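Local coordinates for protein diphthine synthase (Entamoeba histolytica, PDB 3I4T) that probably methylates the modified histidine of elongation factor 2 with S-adenosylmethionine as methyl donor, as a diphthine synthase of the tetrapyrrole methylase family, at residues 155-160 with 215-220; 246-251 with 258-263; 148-153 with 167-172; 100-105 with 110-115. All blocks are in the same frame, centred on the assembly; numbering follows the deposited sequence.

Interaction 1. Residues 155-160 with 215-220; sequences CFWSEH and IEQLLE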
# COMPACT_ATOMS: atom_id res chain seq x y z
N CYS A 155 13.86 -15.35 -5.84
CA CYS A 155 14.01 -15.63 -7.27
C CYS A 155 14.09 -17.13 -7.55
O CYS A 155 14.44 -17.92 -6.66
CB CYS A 155 15.27 -14.94 -7.81
SG CYS A 155 15.20 -13.12 -7.77
N PHE A 156 13.76 -17.52 -8.79
CA PHE A 156 13.96 -18.88 -9.25
C PHE A 156 15.45 -19.19 -9.41
O PHE A 156 16.17 -18.46 -10.09
CB PHE A 156 13.26 -19.13 -10.60
CG PHE A 156 11.81 -19.49 -10.47
CD1 PHE A 156 11.42 -20.65 -9.83
CD2 PHE A 156 10.83 -18.66 -11.02
CE1 PHE A 156 10.08 -20.98 -9.71
CE2 PHE A 156 9.48 -18.98 -10.90
CZ PHE A 156 9.11 -20.14 -10.26
N TRP A 157 15.90 -20.27 -8.78
CA TRP A 157 17.28 -20.71 -8.92
C TRP A 157 17.51 -21.43 -10.24
O TRP A 157 16.61 -22.12 -10.75
CB TRP A 157 17.67 -21.59 -7.74
CG TRP A 157 18.02 -20.80 -6.51
CD1 TRP A 157 17.91 -19.45 -6.34
CD2 TRP A 157 18.50 -21.33 -5.27
NE1 TRP A 157 18.32 -19.10 -5.07
CE2 TRP A 157 18.68 -20.23 -4.39
CE3 TRP A 157 18.80 -22.62 -4.82
CZ2 TRP A 157 19.14 -20.39 -3.08
CZ3 TRP A 157 19.27 -22.77 -3.51
CH2 TRP A 157 19.44 -21.66 -2.66
N SER A 158 18.71 -21.26 -10.79
CA SER A 158 19.03 -21.72 -12.14
C SER A 158 20.51 -22.08 -12.25
O SER A 158 21.37 -21.19 -12.33
CB SER A 158 18.64 -20.63 -13.15
OG SER A 158 18.74 -21.08 -14.49
N GLU A 159 20.80 -23.38 -12.24
CA GLU A 159 22.16 -23.92 -12.35
C GLU A 159 23.04 -23.45 -11.21
O GLU A 159 22.90 -23.92 -10.08
CB GLU A 159 22.82 -23.55 -13.70
CG GLU A 159 22.06 -24.01 -14.94
CD GLU A 159 22.08 -25.52 -15.13
OE1 GLU A 159 22.92 -26.20 -14.50
OE2 GLU A 159 21.25 -26.01 -15.93
N HIS A 160 23.96 -22.54 -11.52
CA HIS A 160 24.91 -22.00 -10.54
C HIS A 160 24.40 -20.70 -9.94
O HIS A 160 24.91 -20.23 -8.93
CB HIS A 160 26.26 -21.71 -11.20
CG HIS A 160 26.90 -22.89 -11.84
ND1 HIS A 160 27.60 -22.80 -13.02
CD2 HIS A 160 26.96 -24.19 -11.46
CE1 HIS A 160 28.06 -24.00 -13.35
NE2 HIS A 160 27.69 -24.86 -12.41
N ILE A 215 9.30 -21.65 0.40
CA ILE A 215 9.68 -22.21 1.69
C ILE A 215 10.83 -23.20 1.52
O ILE A 215 11.76 -23.21 2.30
CB ILE A 215 8.47 -22.87 2.42
CG1 ILE A 215 7.45 -21.81 2.85
CG2 ILE A 215 8.93 -23.69 3.62
CD1 ILE A 215 6.17 -22.38 3.40
N GLU A 216 10.77 -24.00 0.47
CA GLU A 216 11.84 -24.96 0.21
C GLU A 216 13.18 -24.24 0.13
O GLU A 216 14.13 -24.62 0.82
CB GLU A 216 11.57 -25.73 -1.10
CG GLU A 216 12.45 -26.94 -1.31
CD GLU A 216 12.48 -27.38 -2.78
OE1 GLU A 216 12.79 -26.53 -3.65
OE2 GLU A 216 12.19 -28.57 -3.06
N GLN A 217 13.25 -23.19 -0.69
CA GLN A 217 14.48 -22.44 -0.89
C GLN A 217 14.97 -21.76 0.40
O GLN A 217 16.17 -21.79 0.69
CB GLN A 217 14.30 -21.40 -2.00
CG GLN A 217 15.62 -20.96 -2.61
CD GLN A 217 15.50 -19.73 -3.48
OE1 GLN A 217 15.81 -18.62 -3.05
NE2 GLN A 217 15.06 -19.92 -4.72
N LEU A 218 14.05 -21.16 1.14
CA LEU A 218 14.38 -20.51 2.42
C LEU A 218 14.98 -21.48 3.42
O LEU A 218 15.93 -21.14 4.14
CB LEU A 218 13.15 -19.81 3.05
CG LEU A 218 12.46 -18.63 2.36
CD1 LEU A 218 11.29 -18.14 3.19
CD2 LEU A 218 13.39 -17.47 2.09
N LEU A 219 14.43 -22.69 3.46
CA LEU A 219 14.92 -23.73 4.37
C LEU A 219 16.32 -24.18 3.99
O LEU A 219 17.15 -24.44 4.85
CB LEU A 219 13.95 -24.91 4.43
CG LEU A 219 12.67 -24.58 5.22
CD1 LEU A 219 11.65 -25.71 5.18
CD2 LEU A 219 13.01 -24.22 6.66
N GLU A 220 16.59 -24.22 2.69
CA GLU A 220 17.89 -24.63 2.18
C GLU A 220 18.98 -23.57 2.43
O GLU A 220 20.13 -23.89 2.71
CB GLU A 220 17.77 -24.92 0.69
CG GLU A 220 18.88 -25.76 0.13
CD GLU A 220 18.76 -25.90 -1.38
OE1 GLU A 220 17.73 -26.42 -1.86
OE2 GLU A 220 19.71 -25.49 -2.08
O HOH W 1 16.50 -15.90 -4.79
O HOH W 2 14.45 -21.98 -7.13
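Gln217 lays its amide flat against one face of the Trp157 indole: the two planes are 14° apart, and Gln217 CD stands 3.2 Å above the ring plane, displaced toward the rim. The aliphatic part follows the same path, since Gln217 CG is 3.6 Å from the centroid of the Trp157 six-membered ring, close to its normal, which is a CH-pi contact. With CG anti to the backbone N and the chain extended beyond it, the glutamine reaches from the helix across the indole to the loop backbone. There Gln217 NE2 donates to Cys155 O at 2.9 Å; the N-H...O angle is 166°, Cys155 O lies in the plane of the Gln217 amide, and NE2 approaches almost in line with the carbonyl bond. Two waters add to this link: one accepts from both Trp157 N and Gln217 NE2, while the other accepts from Cys155 N and gives a weak bond to Gln217 OE1. The indole N-H is not spent on the stacked amide. Its angle to Gln217 OE1 is poor, and Trp157 NE1 donates instead to the carbonyl of Pro163, whereas Gln217 OE1 is bonded to the Tyr166 hydroxyl. Glu220, one turn further along the helix, meets the edge of the indole, its OE2 lying 3.1 Å from Trp157 CZ3 near the ring plane, with the carboxylate turned 73° from the ring. Thus the loop that follows strand 152-154 rests on helix 211-225, where Trp157 also touches Val221, while Leu218 packs on strand 267-271 and on Met254 of helix 254-257.

Interaction 2. Residues 246-251 with 258-263; sequences DQKIVY and LHYDFG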
# COMPACT_ATOMS: atom_id res chain seq x y z
N ASP A 246 -11.53 -16.00 -4.10
CA ASP A 246 -11.03 -17.30 -3.60
C ASP A 246 -9.68 -17.16 -2.90
O ASP A 246 -8.85 -18.07 -2.93
CB ASP A 246 -10.99 -18.35 -4.72
CG ASP A 246 -10.07 -17.96 -5.87
OD1 ASP A 246 -9.54 -16.82 -5.89
OD2 ASP A 246 -9.87 -18.81 -6.77
N GLN A 247 -9.49 -16.01 -2.28
CA GLN A 247 -8.33 -15.74 -1.43
C GLN A 247 -8.17 -16.86 -0.42
O GLN A 247 -9.14 -17.31 0.18
CB GLN A 247 -8.56 -14.42 -0.69
CG GLN A 247 -7.50 -14.01 0.31
CD GLN A 247 -7.91 -12.74 1.03
OE1 GLN A 247 -7.92 -11.66 0.45
NE2 GLN A 247 -8.27 -12.86 2.30
N LYS A 248 -6.93 -17.29 -0.24
CA LYS A 248 -6.61 -18.33 0.72
C LYS A 248 -5.47 -17.85 1.61
O LYS A 248 -4.45 -17.36 1.10
CB LYS A 248 -6.23 -19.63 -0.01
CG LYS A 248 -5.90 -20.82 0.88
CD LYS A 248 -7.16 -21.52 1.40
CE LYS A 248 -6.83 -22.38 2.63
NZ LYS A 248 -7.92 -22.40 3.68
N ILE A 249 -5.66 -17.95 2.93
CA ILE A 249 -4.65 -17.57 3.92
C ILE A 249 -4.45 -18.69 4.93
O ILE A 249 -5.41 -19.12 5.57
CB ILE A 249 -5.05 -16.29 4.69
CG1 ILE A 249 -5.24 -15.11 3.75
CG2 ILE A 249 -4.03 -15.95 5.78
CD1 ILE A 249 -5.84 -13.89 4.42
N VAL A 250 -3.21 -19.17 5.08
CA VAL A 250 -2.90 -20.21 6.06
C VAL A 250 -1.76 -19.76 6.93
O VAL A 250 -0.73 -19.32 6.44
CB VAL A 250 -2.51 -21.56 5.39
CG1 VAL A 250 -2.35 -22.65 6.44
CG2 VAL A 250 -3.56 -22.00 4.41
N TYR A 251 -1.96 -19.89 8.24
CA TYR A 251 -0.93 -19.58 9.24
C TYR A 251 -0.45 -20.88 9.87
O TYR A 251 -1.23 -21.61 10.49
CB TYR A 251 -1.53 -18.67 10.31
CG TYR A 251 -0.60 -18.26 11.45
CD1 TYR A 251 0.59 -17.61 11.20
CD2 TYR A 251 -0.97 -18.50 12.78
CE1 TYR A 251 1.42 -17.22 12.25
CE2 TYR A 251 -0.16 -18.11 13.83
CZ TYR A 251 1.03 -17.47 13.56
OH TYR A 251 1.84 -17.08 14.60
N LEU A 258 5.09 -25.91 3.55
CA LEU A 258 5.87 -26.54 2.46
C LEU A 258 5.09 -27.52 1.56
O LEU A 258 5.36 -27.61 0.35
CB LEU A 258 7.10 -27.23 3.06
CG LEU A 258 8.10 -28.00 2.18
CD1 LEU A 258 8.73 -27.13 1.09
CD2 LEU A 258 9.18 -28.65 3.05
N HIS A 259 4.13 -28.25 2.12
CA HIS A 259 3.41 -29.29 1.37
C HIS A 259 1.95 -28.97 1.21
O HIS A 259 1.18 -29.75 0.64
CB HIS A 259 3.56 -30.64 2.06
CG HIS A 259 4.98 -31.08 2.21
ND1 HIS A 259 5.77 -31.42 1.13
CD2 HIS A 259 5.77 -31.20 3.30
CE1 HIS A 259 6.98 -31.74 1.55
NE2 HIS A 259 7.00 -31.62 2.87
N TYR A 260 1.55 -27.82 1.74
CA TYR A 260 0.18 -27.38 1.60
C TYR A 260 -0.11 -26.93 0.16
O TYR A 260 0.71 -26.26 -0.46
CB TYR A 260 -0.09 -26.26 2.61
CG TYR A 260 -1.55 -25.94 2.75
CD1 TYR A 260 -2.31 -26.49 3.77
CD2 TYR A 260 -2.17 -25.07 1.86
CE1 TYR A 260 -3.66 -26.19 3.90
CE2 TYR A 260 -3.50 -24.77 1.97
CZ TYR A 260 -4.25 -25.32 2.98
OH TYR A 260 -5.59 -25.00 3.08
N ASP A 261 -1.27 -27.32 -0.36
CA ASP A 261 -1.70 -26.92 -1.70
C ASP A 261 -2.45 -25.59 -1.64
O ASP A 261 -3.55 -25.53 -1.10
CB ASP A 261 -2.59 -28.02 -2.30
CG ASP A 261 -3.11 -27.68 -3.72
OD1 ASP A 261 -2.72 -26.65 -4.32
OD2 ASP A 261 -3.94 -28.47 -4.23
N PHE A 262 -1.84 -24.55 -2.20
CA PHE A 262 -2.39 -23.19 -2.14
C PHE A 262 -3.18 -22.80 -3.39
O PHE A 262 -3.80 -21.71 -3.43
CB PHE A 262 -1.27 -22.17 -1.89
CG PHE A 262 -0.80 -22.13 -0.46
CD1 PHE A 262 -1.39 -21.25 0.45
CD2 PHE A 262 0.22 -22.97 -0.02
CE1 PHE A 262 -0.97 -21.21 1.77
CE2 PHE A 262 0.65 -22.94 1.30
CZ PHE A 262 0.06 -22.07 2.20
N GLY A 263 -3.18 -23.65 -4.41
CA GLY A 263 -3.92 -23.36 -5.64
C GLY A 263 -3.18 -22.48 -6.62
O GLY A 263 -1.95 -22.46 -6.65
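The second strand of a beta-hairpin, 248-253, is covered by the loop that follows it: this strand pairs antiparallel with strand 235-240, and after the short helix 254-257 the chain folds back so that Tyr260 and Phe262 meet Lys248 and Val250. Val250 CG2 is the central group. It lies over one face of the Tyr260 ring, 4.0 Å from the centroid and 27° off the normal, a CH-pi contact displaced toward the hydroxyl end, where Tyr260 CZ is 3.7 Å away. The same methyl reaches Phe262 CE1 at 3.8 Å, so one valine branch touches both aromatic residues. With CG1 anti to the backbone N (chi1 -174°), it is the other branch, CG2, that enters this aromatic pair. The rings also meet each other: Tyr260 CD2 sits 3.5 Å above the plane of Phe262, over its centre. Lys248, two residues before Val250, directs its side chain to the same loop, crossing Tyr260 at about a right angle; its chain, bent at chi2 and chi4, sets CE closest to Tyr260 OH, while NZ, 3.5 Å from that OH, makes no hydrogen bond to it. Around Phe262 the loop turns tightly, Gly263 N donating to Asp261 OD1 at 3.0 Å in an Asx turn. Asn212 ND2 holds the carbonyls of Leu258 and Tyr260, and Arg241 NH1 that of Phe262, so the loop is also tied to the helix 211-225 region and the end of strand 235-240. The whole is a hairpin strand with its covering loop, in the mixed sheet of this tetrapyrrole methylase family member.

Interaction 3. Residues 148-153 with 167-172; sequences FGQTVS and YPKIKI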
# COMPACT_ATOMS: atom_id res chain seq x y z
N PHE A 148 5.75 -3.76 9.40
CA PHE A 148 6.51 -4.35 8.28
C PHE A 148 7.82 -3.61 8.01
O PHE A 148 7.83 -2.38 7.84
CB PHE A 148 5.66 -4.49 7.01
CG PHE A 148 4.83 -5.75 7.00
CD1 PHE A 148 3.64 -5.82 7.71
CD2 PHE A 148 5.27 -6.87 6.33
CE1 PHE A 148 2.89 -6.99 7.74
CE2 PHE A 148 4.54 -8.05 6.36
CZ PHE A 148 3.34 -8.11 7.07
N GLY A 149 8.91 -4.36 8.00
CA GLY A 149 10.25 -3.86 7.67
C GLY A 149 10.36 -3.83 6.16
O GLY A 149 9.34 -3.71 5.47
N GLN A 150 11.59 -3.96 5.62
CA GLN A 150 11.75 -3.92 4.17
C GLN A 150 11.26 -5.19 3.46
O GLN A 150 11.32 -6.30 4.00
CB GLN A 150 13.17 -3.52 3.75
CG GLN A 150 14.23 -4.60 3.70
CD GLN A 150 15.62 -4.01 3.42
OE1 GLN A 150 15.86 -3.39 2.37
NE2 GLN A 150 16.55 -4.20 4.36
N THR A 151 10.73 -4.98 2.25
CA THR A 151 10.15 -6.03 1.43
C THR A 151 11.27 -6.76 0.69
O THR A 151 12.25 -6.13 0.24
CB THR A 151 9.12 -5.43 0.45
OG1 THR A 151 8.19 -4.62 1.19
CG2 THR A 151 8.37 -6.50 -0.33
N VAL A 152 11.14 -8.09 0.59
CA VAL A 152 12.18 -8.91 -0.06
C VAL A 152 11.60 -9.77 -1.19
O VAL A 152 10.40 -10.08 -1.21
CB VAL A 152 12.97 -9.80 0.94
CG1 VAL A 152 13.60 -8.96 2.02
CG2 VAL A 152 12.07 -10.87 1.55
N SER A 153 12.47 -10.16 -2.13
CA SER A 153 12.08 -10.95 -3.31
C SER A 153 12.86 -12.25 -3.39
O SER A 153 14.10 -12.24 -3.31
CB SER A 153 12.25 -10.15 -4.61
OG SER A 153 11.27 -9.13 -4.72
N TYR A 167 18.14 -12.92 2.30
CA TYR A 167 18.34 -13.60 3.58
C TYR A 167 18.84 -12.66 4.68
O TYR A 167 18.19 -12.57 5.72
CB TYR A 167 19.23 -14.85 3.42
CG TYR A 167 19.50 -15.65 4.69
CD1 TYR A 167 18.55 -16.53 5.21
CD2 TYR A 167 20.71 -15.53 5.36
CE1 TYR A 167 18.80 -17.27 6.37
CE2 TYR A 167 20.97 -16.26 6.51
CZ TYR A 167 20.01 -17.13 7.01
OH TYR A 167 20.28 -17.86 8.15
N PRO A 168 19.97 -11.93 4.44
CA PRO A 168 20.44 -10.98 5.44
C PRO A 168 19.42 -9.89 5.74
O PRO A 168 19.34 -9.45 6.88
CB PRO A 168 21.69 -10.36 4.79
CG PRO A 168 21.52 -10.60 3.34
CD PRO A 168 20.85 -11.93 3.25
N LYS A 169 18.64 -9.46 4.75
CA LYS A 169 17.57 -8.47 4.97
C LYS A 169 16.42 -9.01 5.85
O LYS A 169 15.82 -8.24 6.60
CB LYS A 169 17.01 -7.96 3.64
CG LYS A 169 18.02 -7.27 2.74
CD LYS A 169 17.37 -6.85 1.41
CE LYS A 169 18.42 -6.31 0.45
NZ LYS A 169 17.87 -5.92 -0.87
N ILE A 170 16.11 -10.30 5.74
CA ILE A 170 15.12 -10.91 6.64
C ILE A 170 15.67 -10.93 8.08
O ILE A 170 14.93 -10.69 9.03
CB ILE A 170 14.70 -12.35 6.19
CG1 ILE A 170 14.05 -12.32 4.80
CG2 ILE A 170 13.72 -12.96 7.19
CD1 ILE A 170 13.75 -13.68 4.23
N LYS A 171 16.97 -11.20 8.20
CA LYS A 171 17.67 -11.19 9.49
C LYS A 171 17.53 -9.85 10.19
O LYS A 171 17.19 -9.80 11.39
CB LYS A 171 19.16 -11.53 9.31
CG LYS A 171 19.87 -11.89 10.60
CD LYS A 171 21.38 -11.74 10.48
CE LYS A 171 22.09 -12.22 11.73
NZ LYS A 171 21.45 -11.67 12.96
N ILE A 172 17.76 -8.77 9.44
CA ILE A 172 17.61 -7.40 9.96
C ILE A 172 16.18 -7.12 10.44
O ILE A 172 15.97 -6.55 11.53
CB ILE A 172 18.08 -6.36 8.92
CG1 ILE A 172 19.62 -6.37 8.85
CG2 ILE A 172 17.58 -4.95 9.26
CD1 ILE A 172 20.18 -5.71 7.60
O HOH W 3 15.61 -5.25 6.63
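Water 3 bridges Gln150 and Lys169: it accepts from Gln150 NE2 at 2.7 Å and donates to the backbone carbonyl of Lys169, reaching Lys169 O at 3.0 Å. No direct hydrogen bond joins the two segments, so this water supplies a polar link between them. Round it the side chains meet by van der Waals contact. Gln150 crosses Lys169 at about a right angle, its amide lying against the lysine methylenes, with Gln150 NE2 3.8 Å from Lys169 CG and Gln150 CD 3.9 Å from Lys169 CD. The glutamine CG takes the position between backbone N and carbonyl carbon (chi1 84°), and the chain then runs extended, which carries the amide out to the helix. Two residues on, Val152 presents one methyl to each of two successive helix residues. Val152 CG1 is 3.9 Å from Lys169 CB, the side chains passing in opposite directions, and Val152 CG2 is 4.1 Å from Ile170 CG1, where they cross roughly at right angles. This joins the first strand and the helix of the beta-alpha-beta unit 152-154, 166-175, 180-187: Val152 also pairs by backbone bonds with Leu181 and Leu183, and Gln150 O accepts from Asn173 further along the helix. Tyr146 of the second subunit packs on Gln150, and Thr151 makes backbone hydrogen bonds to that subunit, so this part of the chain lies in the dimer interface. Chemically, the seam changes from apolar at the buried Val152 and Ile170 to water-bridged at Gln150. The extended methylenes of the exposed Lys169 serve as packing surface, and contact with Gln150 and Val152 requires nothing of its ammonium group.

Interaction 4. Residues 100-105 with 110-115; sequences LLVVGD and TTHSDI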
# COMPACT_ATOMS: atom_id res chain seq x y z
N LEU A 100 -1.75 3.01 -19.93
CA LEU A 100 -1.11 1.75 -19.60
C LEU A 100 -1.72 1.19 -18.33
O LEU A 100 -1.73 1.85 -17.29
CB LEU A 100 0.41 1.92 -19.44
CG LEU A 100 1.20 0.70 -18.94
CD1 LEU A 100 1.01 -0.54 -19.85
CD2 LEU A 100 2.67 1.04 -18.78
N LEU A 101 -2.23 -0.03 -18.42
CA LEU A 101 -2.93 -0.65 -17.31
C LEU A 101 -2.05 -1.71 -16.65
O LEU A 101 -1.51 -2.59 -17.31
CB LEU A 101 -4.24 -1.27 -17.81
CG LEU A 101 -5.21 -0.41 -18.62
CD1 LEU A 101 -6.52 -1.16 -18.82
CD2 LEU A 101 -5.45 0.93 -17.95
N VAL A 102 -1.91 -1.62 -15.33
CA VAL A 102 -1.02 -2.51 -14.58
C VAL A 102 -1.80 -3.13 -13.42
O VAL A 102 -2.69 -2.49 -12.87
CB VAL A 102 0.25 -1.78 -14.04
CG1 VAL A 102 1.00 -1.10 -15.17
CG2 VAL A 102 -0.10 -0.76 -12.97
N VAL A 103 -1.47 -4.38 -13.08
CA VAL A 103 -2.06 -5.08 -11.93
C VAL A 103 -1.64 -4.39 -10.64
O VAL A 103 -0.47 -4.08 -10.45
CB VAL A 103 -1.61 -6.57 -11.86
CG1 VAL A 103 -2.23 -7.28 -10.64
CG2 VAL A 103 -1.99 -7.29 -13.11
N GLY A 104 -2.60 -4.15 -9.75
CA GLY A 104 -2.32 -3.55 -8.46
C GLY A 104 -2.22 -2.03 -8.47
O GLY A 104 -3.16 -1.34 -8.86
N ASP A 105 -1.08 -1.54 -7.99
CA ASP A 105 -0.78 -0.10 -7.92
C ASP A 105 0.50 0.17 -8.72
O ASP A 105 1.41 -0.66 -8.77
CB ASP A 105 -0.61 0.34 -6.46
CG ASP A 105 -0.37 1.84 -6.30
OD1 ASP A 105 -1.13 2.63 -6.90
OD2 ASP A 105 0.58 2.23 -5.56
N THR A 110 6.16 -1.21 -8.34
CA THR A 110 7.55 -0.73 -8.42
C THR A 110 8.34 -1.25 -9.63
O THR A 110 9.49 -0.85 -9.85
CB THR A 110 8.35 -0.99 -7.10
N THR A 111 7.71 -2.13 -10.41
CA THR A 111 8.30 -2.64 -11.65
C THR A 111 8.38 -1.52 -12.69
O THR A 111 9.27 -1.50 -13.54
CB THR A 111 7.46 -3.81 -12.25
OG1 THR A 111 7.06 -4.72 -11.22
CG2 THR A 111 8.25 -4.57 -13.33
N HIS A 112 7.44 -0.58 -12.56
CA HIS A 112 7.18 0.43 -13.59
C HIS A 112 8.04 1.69 -13.46
O HIS A 112 7.66 2.75 -13.97
CB HIS A 112 5.70 0.80 -13.57
CG HIS A 112 4.80 -0.36 -13.30
ND1 HIS A 112 4.03 -0.46 -12.16
CD2 HIS A 112 4.59 -1.50 -14.00
CE1 HIS A 112 3.36 -1.60 -12.19
NE2 HIS A 112 3.69 -2.25 -13.29
N SER A 113 9.19 1.56 -12.80
CA SER A 113 10.11 2.69 -12.62
C SER A 113 10.82 3.14 -13.91
O SER A 113 11.12 4.33 -14.07
CB SER A 113 11.13 2.38 -11.52
OG SER A 113 10.48 2.28 -10.27
N ASP A 114 11.08 2.19 -14.82
CA ASP A 114 11.80 2.49 -16.06
C ASP A 114 10.95 3.30 -17.04
O ASP A 114 11.47 4.07 -17.85
CB ASP A 114 12.32 1.21 -16.72
N ILE A 115 9.63 3.12 -16.93
CA ILE A 115 8.65 3.84 -17.73
C ILE A 115 8.74 5.34 -17.46
O ILE A 115 8.84 6.14 -18.39
CB ILE A 115 7.20 3.38 -17.43
CG1 ILE A 115 7.14 1.87 -17.16
CG2 ILE A 115 6.26 3.79 -18.57
CD1 ILE A 115 7.58 0.96 -18.33
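The imidazole of His112 has Val102 over one face and Thr111 over the other: Val102 CG1 stands 3.4 Å above the ring plane and Thr111 CB 4.0 Å from the plane on the opposite side, both displaced toward the rim. At the ring edge, near its plane, the backbone Asp105 O lies 4.0 Å from His112 CE1. The setting is the parallel beta-alpha sheet of the methylase fold, where strand 97-102 runs into the loop of Val103, Gly104 and Asp105 and the chain passes through helix 106-109 into helix 113-122. The Val102 contact is a CH-pi one, CG1 being 3.8 Å from the ring centroid and 24° off the normal. His112 CG stands anti to the carbonyl carbon (chi1 -37°), turning the ring back over the strand end. Both ring nitrogens are engaged elsewhere: ND1 hydrogen-bonds to Val106 O and NE2, weakly, to Glu53, so the ring's rotation is probably fixed. Asp105 N-caps helix 106-109 by accepting from Gly108 N at OD2, an atom that also accepts a hydrogen bond from Asn136 ND2 of the second subunit. The closest approach across the contact is Val102 CG1 to His112 NE2, 3.5 Å.

Overall arrangement
Along the chain, interaction 4 closes first; interactions 3 and 1 follow with alternating segments, and interaction 2 comes last. Interaction 4 belongs to the five-stranded parallel sheet, whereas the other three cluster round the mixed sheet. Interactions 1 and 3 have centres about 16 Å apart and share the run from strand 152-154 to helix 166-175. Interactions 1 and 2, with centres about 20 Å apart, touch where Ile215 and Glu216 of helix 211-225 meet Leu258. Interactions 2 and 4 lie on opposite sides of the chain's centre, with centres about 27 Å apart. Interactions 3 and 4 both touch the second subunit, so each of the two sheet regions contributes to the dimer.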